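Local coordinates for stage II sporulation E family protein (Thermanaerovibrio acidaminovorans, PDB 3RNR) that is of unknown function but is probably a metal-dependent protein phosphatase of the PP2C type, at residues G159-S164 with R198-N203. Sequence-based numbering, arbitrary orientation.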
# COMPACT_ATOMS: atom_id res chain seq x y z
N GLY B 159 -5.87 -16.46 4.94
CA GLY B 159 -5.38 -15.10 4.95
C GLY B 159 -5.84 -14.28 6.14
O GLY B 159 -6.26 -14.82 7.16
N VAL B 160 -5.72 -12.96 6.00
CA VAL B 160 -6.06 -12.05 7.07
C VAL B 160 -6.78 -10.84 6.48
O VAL B 160 -6.49 -10.39 5.36
CB VAL B 160 -4.79 -11.62 7.84
CG1 VAL B 160 -3.77 -10.97 6.89
CG2 VAL B 160 -5.14 -10.68 9.02
N LEU B 161 -7.74 -10.32 7.25
CA LEU B 161 -8.49 -9.13 6.87
C LEU B 161 -8.42 -8.11 7.99
O LEU B 161 -8.66 -8.46 9.16
CB LEU B 161 -9.94 -9.51 6.57
CG LEU B 161 -10.92 -8.35 6.33
CD1 LEU B 161 -10.81 -7.90 4.90
CD2 LEU B 161 -12.34 -8.77 6.63
N VAL B 162 -8.07 -6.87 7.66
CA VAL B 162 -8.13 -5.78 8.61
C VAL B 162 -9.24 -4.79 8.21
O VAL B 162 -9.48 -4.54 7.02
CB VAL B 162 -6.76 -5.08 8.80
CG1 VAL B 162 -5.74 -6.05 9.44
CG2 VAL B 162 -6.23 -4.54 7.48
N VAL B 163 -9.91 -4.22 9.21
CA VAL B 163 -11.15 -3.47 9.01
C VAL B 163 -11.15 -2.19 9.83
O VAL B 163 -10.85 -2.25 11.02
CB VAL B 163 -12.35 -4.27 9.55
CG1 VAL B 163 -13.65 -3.59 9.17
CG2 VAL B 163 -12.31 -5.68 9.04
N SER B 164 -11.47 -1.06 9.20
CA SER B 164 -11.78 0.18 9.93
C SER B 164 -13.17 0.64 9.54
O SER B 164 -13.44 0.94 8.38
CB SER B 164 -10.77 1.26 9.55
OG SER B 164 -11.14 2.51 10.10
N ARG B 198 -21.07 -10.58 7.26
CA ARG B 198 -19.86 -9.74 7.29
C ARG B 198 -19.75 -9.01 8.62
O ARG B 198 -20.66 -8.29 9.01
CB ARG B 198 -19.92 -8.66 6.21
CG ARG B 198 -19.94 -9.17 4.81
CD ARG B 198 -20.38 -8.09 3.85
NE ARG B 198 -20.48 -8.60 2.49
CZ ARG B 198 -21.13 -7.99 1.51
NH1 ARG B 198 -21.16 -8.54 0.30
NH2 ARG B 198 -21.75 -6.84 1.73
N PRO B 199 -18.62 -9.17 9.32
CA PRO B 199 -18.51 -8.56 10.65
C PRO B 199 -18.06 -7.10 10.57
O PRO B 199 -17.10 -6.73 11.24
CB PRO B 199 -17.44 -9.41 11.33
CG PRO B 199 -16.54 -9.82 10.21
CD PRO B 199 -17.44 -10.00 8.99
N TYR B 200 -18.77 -6.27 9.81
CA TYR B 200 -18.39 -4.87 9.65
C TYR B 200 -19.43 -4.11 8.85
O TYR B 200 -20.29 -4.70 8.20
CB TYR B 200 -17.03 -4.74 8.96
CG TYR B 200 -16.86 -5.58 7.70
CD1 TYR B 200 -17.43 -5.19 6.49
CD2 TYR B 200 -16.09 -6.74 7.72
CE1 TYR B 200 -17.27 -5.97 5.34
CE2 TYR B 200 -15.92 -7.51 6.58
CZ TYR B 200 -16.51 -7.13 5.40
OH TYR B 200 -16.33 -7.90 4.28
N GLN B 201 -19.38 -2.78 8.93
CA GLN B 201 -20.42 -1.94 8.35
C GLN B 201 -20.27 -1.92 6.84
O GLN B 201 -19.18 -2.18 6.33
CB GLN B 201 -20.34 -0.51 8.90
CG GLN B 201 -20.25 -0.42 10.42
CD GLN B 201 -21.42 -1.08 11.13
OE1 GLN B 201 -22.57 -0.70 10.94
NE2 GLN B 201 -21.12 -2.09 11.94
N ASP B 202 -21.35 -1.62 6.13
CA ASP B 202 -21.34 -1.48 4.67
C ASP B 202 -20.31 -0.47 4.17
O ASP B 202 -19.81 -0.59 3.05
CB ASP B 202 -22.73 -1.06 4.18
CG ASP B 202 -23.71 -2.21 4.15
OD1 ASP B 202 -23.27 -3.37 4.27
OD2 ASP B 202 -24.93 -1.95 3.99
N ASN B 203 -20.01 0.53 4.98
CA ASN B 203 -19.04 1.56 4.57
C ASN B 203 -17.60 1.29 5.04
O ASN B 203 -16.73 2.18 4.96
CB ASN B 203 -19.52 2.97 4.92
CG ASN B 203 -19.65 3.19 6.42
OD1 ASN B 203 -19.45 2.27 7.21
ND2 ASN B 203 -19.98 4.42 6.80
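Tyr200 meets Leu161 and Val163 in a small, wholly apolar contact on the outer side of one sheet of the PP2C-type alpha-beta-alpha sandwich. Strand 159-164 is the middle strand of that five-stranded mixed sheet, hydrogen-bonded to strands 95-100 and 205-210 on its two flanks. Its side chains alternate: Val160, Val162 and Ser164 face strand 10-18 of the other sheet, while Leu161 and Val163 rise toward the loop that joins helix 186-193 to strand 205-210. Beta-branched valines suit the extended backbone of such a strand, and Leu161 branches one carbon farther out. The loop bends in an inverse gamma turn centred on Pro199, closed by a weak bond from Tyr200 N to Arg198 O (2.9 Å), and the next side chain drops onto the sheet. With Tyr200 CG lying between its own N and C (chi1 48°), the Tyr200 side chain crosses those of Leu161 and Val163 at roughly a right angle. Arg198 CB lies 3.8 Å above the ring plane, over one face and toward the rim. Tyrosine suits this place because its ring is apolar while its hydroxyl is polar: OH hydrogen-bonds Glu194, which also forms a salt bridge with Arg198. Val163 has CG1 anti to its backbone N (chi1 -172°), bringing that methyl to 3.6 Å from Tyr200 CB. Farther along the ring, Leu161 CD2 approaches Tyr200 CE2 obliquely, at 3.8 Å.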